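Local coordinates for protein glucokinase (Thermus thermophilus, PDB 3VOV) that phosphorylates glucose and probably other hexoses at the expense of ATP, as a zinc-binding ROK-family hexokinase of a thermophilic bacterium, at residues B[1-9]-B[285-294]; B[16-27]-B[46-56]. All blocks are in the same frame, centred on the assembly; numbering follows the deposited sequence.

Contact 1: B[1-9]-B[285-294]; sequences MKVVGLDLG and GLLGAALTAY
Gly5 of the first strand, 3-8, meets Ala290 of helix 284-299 in a buried helix-on-sheet contact within the actin-like ATPase fold of the ROK family. The short axes approach to 6.2 Å with their N-to-C directions 137° apart, nearer antiparallel than parallel, so small residues must line the middle. Gly5 presents its bare CA to the methyl of Ala290, 3.8 Å from CA to CB, where a side chain on Gly5 would clash. Ala289 turns its CB onto Leu6 O, and Leu286 lays CD1 against Gly5 O. Further along, Val3 fills the wider gap: its CB faces Ala293 CB at 4.0 Å, CG1 lies on the backbone of Tyr294, and CG2 reaches Ala290 O and the CB of Tyr294. At the partly exposed N-terminal end the bent chain of Met1 sets CE over one face of the Tyr294 ring, 3.9 Å from the centroid, with SD more oblique, a Met-aromatic contact; Met1 O lies at the ring's edge. At the other end one water links Asp7 OD2 to Leu286 N, and a second links Asp7 OD1 to Gly285 O. The chemistry is thus apolar and close-fitting in the middle, with polar links left to ordered water beside Asp7.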
loop_
_atom_site.group_PDB
_atom_site.type_symbol
_atom_site.label_atom_id
_atom_site.label_comp_id
_atom_site.label_asym_id
_atom_site.label_seq_id
_atom_site.Cartn_x
_atom_site.Cartn_y
_atom_site.Cartn_z
ATOM N N MET B 1 39.635 -26.585 -21.338
ATOM C CA MET B 1 38.265 -27.150 -21.647
ATOM C C MET B 1 37.431 -26.155 -22.471
ATOM O O MET B 1 37.420 -24.944 -22.173
ATOM C CB MET B 1 37.576 -27.594 -20.351
ATOM C CG MET B 1 36.462 -28.649 -20.545
ATOM S SD MET B 1 34.948 -27.726 -20.330
ATOM C CE MET B 1 35.004 -27.401 -18.549
ATOM N N LYS B 2 36.803 -26.643 -23.535
ATOM C CA LYS B 2 35.971 -25.822 -24.406
ATOM C C LYS B 2 34.546 -26.316 -24.396
ATOM O O LYS B 2 34.316 -27.533 -24.370
ATOM C CB LYS B 2 36.460 -25.883 -25.873
ATOM C CG LYS B 2 37.536 -24.832 -26.272
ATOM C CD LYS B 2 38.659 -24.784 -25.273
ATOM C CE LYS B 2 39.977 -24.301 -25.885
ATOM N NZ LYS B 2 41.062 -24.900 -25.035
ATOM N N VAL B 3 33.596 -25.377 -24.431
ATOM C CA VAL B 3 32.179 -25.714 -24.658
ATOM C C VAL B 3 31.657 -24.828 -25.752
ATOM O O VAL B 3 32.394 -23.995 -26.244
ATOM C CB VAL B 3 31.316 -25.517 -23.382
ATOM C CG1 VAL B 3 31.863 -26.380 -22.252
ATOM C CG2 VAL B 3 31.306 -23.997 -22.964
ATOM N N VAL B 4 30.387 -25.012 -26.118
ATOM C CA VAL B 4 29.681 -24.137 -27.040
ATOM C C VAL B 4 28.514 -23.512 -26.277
ATOM O O VAL B 4 27.825 -24.225 -25.573
ATOM C CB VAL B 4 29.112 -24.922 -28.224
ATOM C CG1 VAL B 4 28.200 -24.043 -29.071
ATOM C CG2 VAL B 4 30.288 -25.526 -29.079
ATOM N N GLY B 5 28.358 -22.182 -26.360
ATOM C CA GLY B 5 27.173 -21.533 -25.832
ATOM C C GLY B 5 26.194 -21.275 -26.956
ATOM O O GLY B 5 26.607 -21.007 -28.084
ATOM N N LEU B 6 24.907 -21.347 -26.648
ATOM C CA LEU B 6 23.848 -20.960 -27.584
ATOM C C LEU B 6 22.867 -20.064 -26.840
ATOM O O LEU B 6 22.522 -20.353 -25.675
ATOM C CB LEU B 6 23.083 -22.201 -28.096
ATOM C CG LEU B 6 23.828 -23.199 -28.972
ATOM C CD1 LEU B 6 23.107 -24.569 -29.134
ATOM C CD2 LEU B 6 24.004 -22.517 -30.346
ATOM N N ASP B 7 22.402 -18.992 -27.477
ATOM C CA ASP B 7 21.399 -18.119 -26.840
ATOM C C ASP B 7 20.228 -18.053 -27.817
ATOM O O ASP B 7 20.392 -17.535 -28.937
ATOM C CB ASP B 7 21.979 -16.712 -26.526
ATOM C CG ASP B 7 21.028 -15.847 -25.655
ATOM O OD1 ASP B 7 20.166 -16.399 -24.919
ATOM O OD2 ASP B 7 21.120 -14.602 -25.691
ATOM N N LEU B 8 19.078 -18.624 -27.445
ATOM C CA LEU B 8 17.967 -18.715 -28.364
ATOM C C LEU B 8 17.046 -17.536 -28.093
ATOM O O LEU B 8 16.444 -17.493 -27.042
ATOM C CB LEU B 8 17.188 -20.019 -28.142
ATOM C CG LEU B 8 15.809 -20.123 -28.839
ATOM C CD1 LEU B 8 15.926 -20.071 -30.438
ATOM C CD2 LEU B 8 15.053 -21.397 -28.380
ATOM N N GLY B 9 16.956 -16.579 -29.018
ATOM C CA GLY B 9 15.988 -15.467 -28.871
ATOM C C GLY B 9 14.850 -15.536 -29.881
ATOM O O GLY B 9 14.822 -16.408 -30.779
ATOM N N GLY B 285 23.778 -13.093 -22.319
ATOM C CA GLY B 285 23.017 -14.362 -22.372
ATOM C C GLY B 285 23.833 -15.507 -22.994
ATOM O O GLY B 285 23.786 -16.633 -22.503
ATOM N N LEU B 286 24.536 -15.215 -24.107
ATOM C CA LEU B 286 25.422 -16.181 -24.765
ATOM C C LEU B 286 26.530 -16.596 -23.814
ATOM O O LEU B 286 26.779 -17.798 -23.640
ATOM C CB LEU B 286 26.016 -15.615 -26.088
ATOM C CG LEU B 286 27.000 -16.543 -26.820
ATOM C CD1 LEU B 286 26.394 -17.875 -27.113
ATOM C CD2 LEU B 286 27.575 -15.921 -28.140
ATOM N N LEU B 287 27.209 -15.619 -23.215
ATOM C CA LEU B 287 28.261 -15.909 -22.220
ATOM C C LEU B 287 27.750 -16.781 -21.067
ATOM O O LEU B 287 28.388 -17.767 -20.696
ATOM C CB LEU B 287 28.875 -14.599 -21.681
ATOM C CG LEU B 287 29.712 -13.840 -22.717
ATOM C CD1 LEU B 287 30.080 -12.408 -22.245
ATOM C CD2 LEU B 287 31.003 -14.642 -23.058
ATOM N N GLY B 288 26.564 -16.454 -20.527
ATOM C CA GLY B 288 26.042 -17.254 -19.385
ATOM C C GLY B 288 25.593 -18.644 -19.827
ATOM O O GLY B 288 25.623 -19.583 -19.044
ATOM N N ALA B 289 25.109 -18.775 -21.056
ATOM C CA ALA B 289 24.755 -20.124 -21.576
ATOM C C ALA B 289 26.034 -20.962 -21.706
ATOM O O ALA B 289 26.080 -22.140 -21.349
ATOM C CB ALA B 289 24.069 -20.002 -22.924
ATOM N N ALA B 290 27.082 -20.340 -22.192
ATOM C CA ALA B 290 28.345 -21.050 -22.278
ATOM C C ALA B 290 28.867 -21.388 -20.891
ATOM O O ALA B 290 29.304 -22.498 -20.653
ATOM C CB ALA B 290 29.374 -20.231 -23.087
ATOM N N LEU B 291 28.842 -20.423 -19.968
ATOM C CA LEU B 291 29.309 -20.696 -18.616
ATOM C C LEU B 291 28.521 -21.771 -17.906
ATOM O O LEU B 291 29.067 -22.549 -17.098
ATOM C CB LEU B 291 29.243 -19.452 -17.768
ATOM C CG LEU B 291 30.390 -18.480 -17.868
ATOM C CD1 LEU B 291 29.827 -17.136 -17.329
ATOM C CD2 LEU B 291 31.574 -19.002 -17.020
ATOM N N THR B 292 27.231 -21.827 -18.189
ATOM C CA THR B 292 26.407 -22.934 -17.669
ATOM C C THR B 292 27.032 -24.276 -17.992
ATOM O O THR B 292 27.273 -25.091 -17.096
ATOM C CB THR B 292 24.914 -22.808 -18.173
ATOM O OG1 THR B 292 24.398 -21.576 -17.690
ATOM C CG2 THR B 292 24.016 -23.947 -17.678
ATOM N N ALA B 293 27.297 -24.517 -19.274
ATOM C CA ALA B 293 27.891 -25.806 -19.694
ATOM C C ALA B 293 29.321 -25.962 -19.126
ATOM O O ALA B 293 29.747 -27.049 -18.715
ATOM C CB ALA B 293 27.911 -25.894 -21.249
ATOM N N TYR B 294 30.078 -24.880 -19.133
ATOM C CA TYR B 294 31.491 -24.923 -18.697
ATOM C C TYR B 294 31.598 -25.354 -17.216
ATOM O O TYR B 294 32.372 -26.285 -16.828
ATOM C CB TYR B 294 32.132 -23.532 -18.931
ATOM C CG TYR B 294 33.589 -23.499 -18.521
ATOM C CD1 TYR B 294 33.973 -23.182 -17.219
ATOM C CD2 TYR B 294 34.574 -23.854 -19.436
ATOM C CE1 TYR B 294 35.365 -23.172 -16.850
ATOM C CE2 TYR B 294 35.915 -23.863 -19.090
ATOM C CZ TYR B 294 36.310 -23.518 -17.818
ATOM O OH TYR B 294 37.656 -23.566 -17.555
HETATM O O HOH W 1 23.480 -13.089 -25.848
HETATM O O HOH W 2 20.786 -16.972 -22.405
#

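Contact 2: B[16-27]-B[46-56]; sequences GVFDGKRLLSKV and AAERAEREAGV
A buried serine hydroxyl, from the loop before strand 27-30, that bridges strand 12-18 and helix 36-54 is the striking feature here: Ser25 OG donates to Ala50 O, 2.7 Å away, although that carbonyl already accepts the helical bond from Ala54 N. The two donors come from opposite faces of the carbonyl plane, and OG approaches well to the side, at a C=O...O angle of 113°. With chi1 at 57°, OG sits between the backbone N and carbonyl carbon of Ser25, where it also accepts a nearly straight bond from Val17 N. Were Ser25 an alanine, Val17 N would probably lose this acceptor and Ala50 O its second donor, leaving the loop held here by packing and water alone. Small residues permit the close approach: Ala50 CB rests 3.8 Å from Gly16 CA, and Ala54 CB nestles against Val17 and Leu24. Val17 also sends CG2 between Ala54 CB and Glu51 CG, 3.8 Å from the latter; the carboxylate of Glu51 turns to Arg100 and Gly58. The exposed Arg49 and Glu53 lie over the buried Val27, whose CG1 sits over one guanidinium face, offset toward its rim, while CG2 touches Glu53 OE2. That oxygen takes a 3.0 Å salt-bridge bond from Arg49 NE, in the guanidinium plane, which would help fix the group's plane against the valine. A water donates to Leu24 O and Glu53 O. Helix 36-54 is therefore packed over one face of the sheet near its 27-30 edge by methyls and one hydroxyl, with an ion pair sheltering the valine.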
loop_
_atom_site.group_PDB
_atom_site.type_symbol
_atom_site.label_atom_id
_atom_site.label_comp_id
_atom_site.label_asym_id
_atom_site.label_seq_id
_atom_site.Cartn_x
_atom_site.Cartn_y
_atom_site.Cartn_z
ATOM N N GLY B 16 28.591 -19.588 -29.812
ATOM C CA GLY B 16 30.037 -19.398 -29.814
ATOM C C GLY B 16 30.704 -20.437 -28.983
ATOM O O GLY B 16 30.114 -20.898 -28.001
ATOM N N VAL B 17 31.912 -20.834 -29.405
ATOM C CA VAL B 17 32.817 -21.645 -28.585
ATOM C C VAL B 17 33.345 -20.742 -27.484
ATOM O O VAL B 17 33.491 -19.536 -27.701
ATOM C CB VAL B 17 33.985 -22.271 -29.427
ATOM C CG1 VAL B 17 34.961 -23.034 -28.551
ATOM C CG2 VAL B 17 33.422 -23.222 -30.521
ATOM N N PHE B 18 33.540 -21.296 -26.299
ATOM C CA PHE B 18 33.850 -20.509 -25.134
ATOM C C PHE B 18 34.911 -21.283 -24.405
ATOM O O PHE B 18 34.791 -22.493 -24.289
ATOM C CB PHE B 18 32.608 -20.413 -24.240
ATOM C CG PHE B 18 32.824 -19.698 -22.939
ATOM C CD1 PHE B 18 33.026 -18.317 -22.916
ATOM C CD2 PHE B 18 32.801 -20.402 -21.730
ATOM C CE1 PHE B 18 33.212 -17.658 -21.716
ATOM C CE2 PHE B 18 32.940 -19.770 -20.542
ATOM C CZ PHE B 18 33.170 -18.360 -20.513
ATOM N N ASP B 19 35.909 -20.594 -23.851
ATOM C CA ASP B 19 37.023 -21.314 -23.218
ATOM C C ASP B 19 37.072 -21.218 -21.699
ATOM O O ASP B 19 38.057 -21.674 -21.063
ATOM C CB ASP B 19 38.345 -20.861 -23.817
ATOM C CG ASP B 19 38.691 -19.421 -23.452
ATOM O OD1 ASP B 19 38.018 -18.805 -22.578
ATOM O OD2 ASP B 19 39.653 -18.903 -24.047
ATOM N N GLY B 20 36.002 -20.675 -21.109
ATOM C CA GLY B 20 35.922 -20.506 -19.664
ATOM C C GLY B 20 36.041 -19.036 -19.314
ATOM O O GLY B 20 35.564 -18.615 -18.242
ATOM N N LYS B 21 36.602 -18.242 -20.240
ATOM C CA LYS B 21 36.763 -16.783 -20.035
ATOM C C LYS B 21 36.329 -15.982 -21.242
ATOM O O LYS B 21 35.786 -14.916 -21.078
ATOM C CB LYS B 21 38.234 -16.405 -19.703
ATOM C CG LYS B 21 38.704 -16.761 -18.257
ATOM C CD LYS B 21 37.667 -16.301 -17.171
ATOM C CE LYS B 21 38.268 -16.030 -15.767
ATOM N NZ LYS B 21 37.123 -15.788 -14.782
ATOM N N ARG B 22 36.593 -16.484 -22.446
ATOM C CA ARG B 22 36.354 -15.737 -23.683
ATOM C C ARG B 22 35.670 -16.555 -24.718
ATOM O O ARG B 22 35.860 -17.774 -24.783
ATOM C CB ARG B 22 37.681 -15.230 -24.326
ATOM C CG ARG B 22 38.436 -14.232 -23.475
ATOM C CD ARG B 22 39.628 -13.664 -24.237
ATOM N NE ARG B 22 40.214 -12.565 -23.500
ATOM C CZ ARG B 22 41.101 -12.703 -22.528
ATOM N NH1 ARG B 22 41.537 -13.914 -22.192
ATOM N NH2 ARG B 22 41.597 -11.614 -21.940
ATOM N N LEU B 23 34.872 -15.876 -25.547
ATOM C CA LEU B 23 34.366 -16.507 -26.756
ATOM C C LEU B 23 35.529 -16.738 -27.733
ATOM O O LEU B 23 36.361 -15.846 -27.896
ATOM C CB LEU B 23 33.344 -15.593 -27.406
ATOM C CG LEU B 23 31.996 -15.445 -26.638
ATOM C CD1 LEU B 23 31.070 -14.369 -27.285
ATOM C CD2 LEU B 23 31.325 -16.818 -26.538
ATOM N N LEU B 24 35.581 -17.905 -28.384
ATOM C CA LEU B 24 36.556 -18.115 -29.469
ATOM C C LEU B 24 35.946 -17.922 -30.832
ATOM O O LEU B 24 36.678 -17.896 -31.827
ATOM C CB LEU B 24 37.266 -19.481 -29.379
ATOM C CG LEU B 24 37.876 -19.786 -28.003
ATOM C CD1 LEU B 24 38.459 -21.199 -27.915
ATOM C CD2 LEU B 24 38.902 -18.754 -27.581
ATOM N N SER B 25 34.613 -17.795 -30.880
ATOM C CA SER B 25 33.859 -17.525 -32.087
ATOM C C SER B 25 32.526 -16.907 -31.724
ATOM O O SER B 25 32.100 -16.965 -30.568
ATOM C CB SER B 25 33.639 -18.801 -32.939
ATOM O OG SER B 25 32.981 -19.846 -32.213
ATOM N N LYS B 26 31.876 -16.293 -32.707
ATOM C CA LYS B 26 30.544 -15.732 -32.520
ATOM C C LYS B 26 29.700 -15.736 -33.801
ATOM O O LYS B 26 30.023 -15.043 -34.762
ATOM C CB LYS B 26 30.583 -14.315 -31.936
ATOM C CG LYS B 26 29.181 -13.837 -31.643
ATOM C CD LYS B 26 29.094 -12.693 -30.687
ATOM C CE LYS B 26 27.628 -12.284 -30.519
ATOM N NZ LYS B 26 27.571 -10.950 -29.892
ATOM N N VAL B 27 28.578 -16.462 -33.773
ATOM C CA VAL B 27 27.768 -16.688 -34.980
ATOM C C VAL B 27 26.407 -16.210 -34.639
ATOM O O VAL B 27 25.896 -16.463 -33.540
ATOM C CB VAL B 27 27.773 -18.186 -35.364
ATOM C CG1 VAL B 27 26.622 -18.557 -36.376
ATOM C CG2 VAL B 27 29.145 -18.563 -35.910
ATOM N N ALA B 46 24.171 -23.792 -35.961
ATOM C CA ALA B 46 24.876 -22.605 -35.432
ATOM C C ALA B 46 25.997 -23.078 -34.547
ATOM O O ALA B 46 27.111 -22.518 -34.622
ATOM C CB ALA B 46 23.924 -21.628 -34.666
ATOM N N ALA B 47 25.722 -24.111 -33.736
ATOM C CA ALA B 47 26.767 -24.753 -32.944
ATOM C C ALA B 47 27.948 -25.202 -33.819
ATOM O O ALA B 47 29.107 -24.847 -33.549
ATOM C CB ALA B 47 26.187 -25.929 -32.128
ATOM N N GLU B 48 27.643 -25.965 -34.886
ATOM C CA GLU B 48 28.696 -26.506 -35.776
ATOM C C GLU B 48 29.502 -25.387 -36.414
ATOM O O GLU B 48 30.749 -25.440 -36.447
ATOM C CB GLU B 48 28.111 -27.432 -36.854
ATOM C CG GLU B 48 28.799 -28.815 -36.849
ATOM C CD GLU B 48 29.746 -29.121 -38.048
ATOM O OE1 GLU B 48 30.599 -28.270 -38.444
ATOM O OE2 GLU B 48 29.643 -30.265 -38.581
ATOM N N ARG B 49 28.795 -24.373 -36.905
ATOM C CA ARG B 49 29.457 -23.214 -37.470
ATOM C C ARG B 49 30.415 -22.521 -36.495
ATOM O O ARG B 49 31.557 -22.171 -36.863
ATOM C CB ARG B 49 28.449 -22.234 -38.080
ATOM C CG ARG B 49 29.130 -21.095 -38.802
ATOM C CD ARG B 49 28.159 -20.228 -39.567
ATOM N NE ARG B 49 28.713 -18.887 -39.663
ATOM C CZ ARG B 49 28.034 -17.800 -40.017
ATOM N NH1 ARG B 49 26.738 -17.871 -40.335
ATOM N NH2 ARG B 49 28.670 -16.626 -40.035
ATOM N N ALA B 50 29.968 -22.324 -35.255
ATOM C CA ALA B 50 30.816 -21.710 -34.228
ATOM C C ALA B 50 32.071 -22.557 -34.002
ATOM O O ALA B 50 33.170 -22.043 -33.760
ATOM C CB ALA B 50 30.017 -21.581 -32.897
ATOM N N GLU B 51 31.891 -23.868 -34.056
ATOM C CA GLU B 51 32.987 -24.775 -33.842
ATOM C C GLU B 51 33.957 -24.755 -35.032
ATOM O O GLU B 51 35.162 -24.830 -34.838
ATOM C CB GLU B 51 32.441 -26.152 -33.584
ATOM C CG GLU B 51 31.984 -26.327 -32.125
ATOM C CD GLU B 51 31.464 -27.715 -31.859
ATOM O OE1 GLU B 51 30.779 -28.269 -32.736
ATOM O OE2 GLU B 51 31.729 -28.263 -30.772
ATOM N N ARG B 52 33.431 -24.638 -36.249
ATOM C CA ARG B 52 34.286 -24.482 -37.447
ATOM C C ARG B 52 35.058 -23.164 -37.395
ATOM O O ARG B 52 36.259 -23.114 -37.697
ATOM C CB ARG B 52 33.457 -24.532 -38.736
ATOM C CG ARG B 52 32.881 -25.900 -39.015
ATOM C CD ARG B 52 32.379 -26.014 -40.452
ATOM N NE ARG B 52 31.247 -25.127 -40.755
ATOM C CZ ARG B 52 29.969 -25.438 -40.560
ATOM N NH1 ARG B 52 29.637 -26.618 -40.045
ATOM N NH2 ARG B 52 29.020 -24.565 -40.878
ATOM N N GLU B 53 34.371 -22.097 -36.985
ATOM C CA GLU B 53 35.027 -20.795 -36.874
ATOM C C GLU B 53 36.047 -20.676 -35.757
ATOM O O GLU B 53 36.990 -19.883 -35.857
ATOM C CB GLU B 53 34.015 -19.695 -36.749
ATOM C CG GLU B 53 33.375 -19.391 -38.037
ATOM C CD GLU B 53 32.443 -18.216 -37.946
ATOM O OE1 GLU B 53 32.649 -17.336 -37.072
ATOM O OE2 GLU B 53 31.507 -18.174 -38.775
ATOM N N ALA B 54 35.864 -21.426 -34.688
ATOM C CA ALA B 54 36.846 -21.412 -33.620
ATOM C C ALA B 54 37.964 -22.421 -33.875
ATOM O O ALA B 54 39.020 -22.353 -33.238
ATOM C CB ALA B 54 36.192 -21.692 -32.270
ATOM N N GLY B 55 37.701 -23.392 -34.754
ATOM C CA GLY B 55 38.658 -24.411 -35.054
ATOM C C GLY B 55 38.734 -25.385 -33.919
ATOM O O GLY B 55 39.671 -26.181 -33.829
ATOM N N VAL B 56 37.742 -25.344 -33.036
ATOM C CA VAL B 56 37.737 -26.248 -31.897
ATOM C C VAL B 56 36.315 -26.693 -31.693
ATOM O O VAL B 56 35.385 -25.926 -31.941
ATOM C CB VAL B 56 38.134 -25.557 -30.562
ATOM C CG1 VAL B 56 39.227 -26.339 -29.893
ATOM C CG2 VAL B 56 38.572 -24.144 -30.793
HETATM O O HOH W 3 36.626 -17.127 -34.419
#

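In the fold
Both contacts dress the same mixed sheet, in which strands 3-8 and 12-18 are antiparallel neighbours: Gly5 N lies 2.7 Å from Gly16 O, and Val3 O 2.9 Å from Phe18 N, both probable hydrogen bonds. Contact 2 is nested within the long loop that contact 1 closes, and their centres are about 10 Å apart. Val17 faces helix 36-54, while its neighbour Phe18 packs on Ala290 and Leu291 of helix 284-299, so the two helices take side chains of adjacent residues. Contact 1 is the more buried, mainly apolar, with water at one end; contact 2 reaches the surface and adds a direct hydroxyl bond and charged residues.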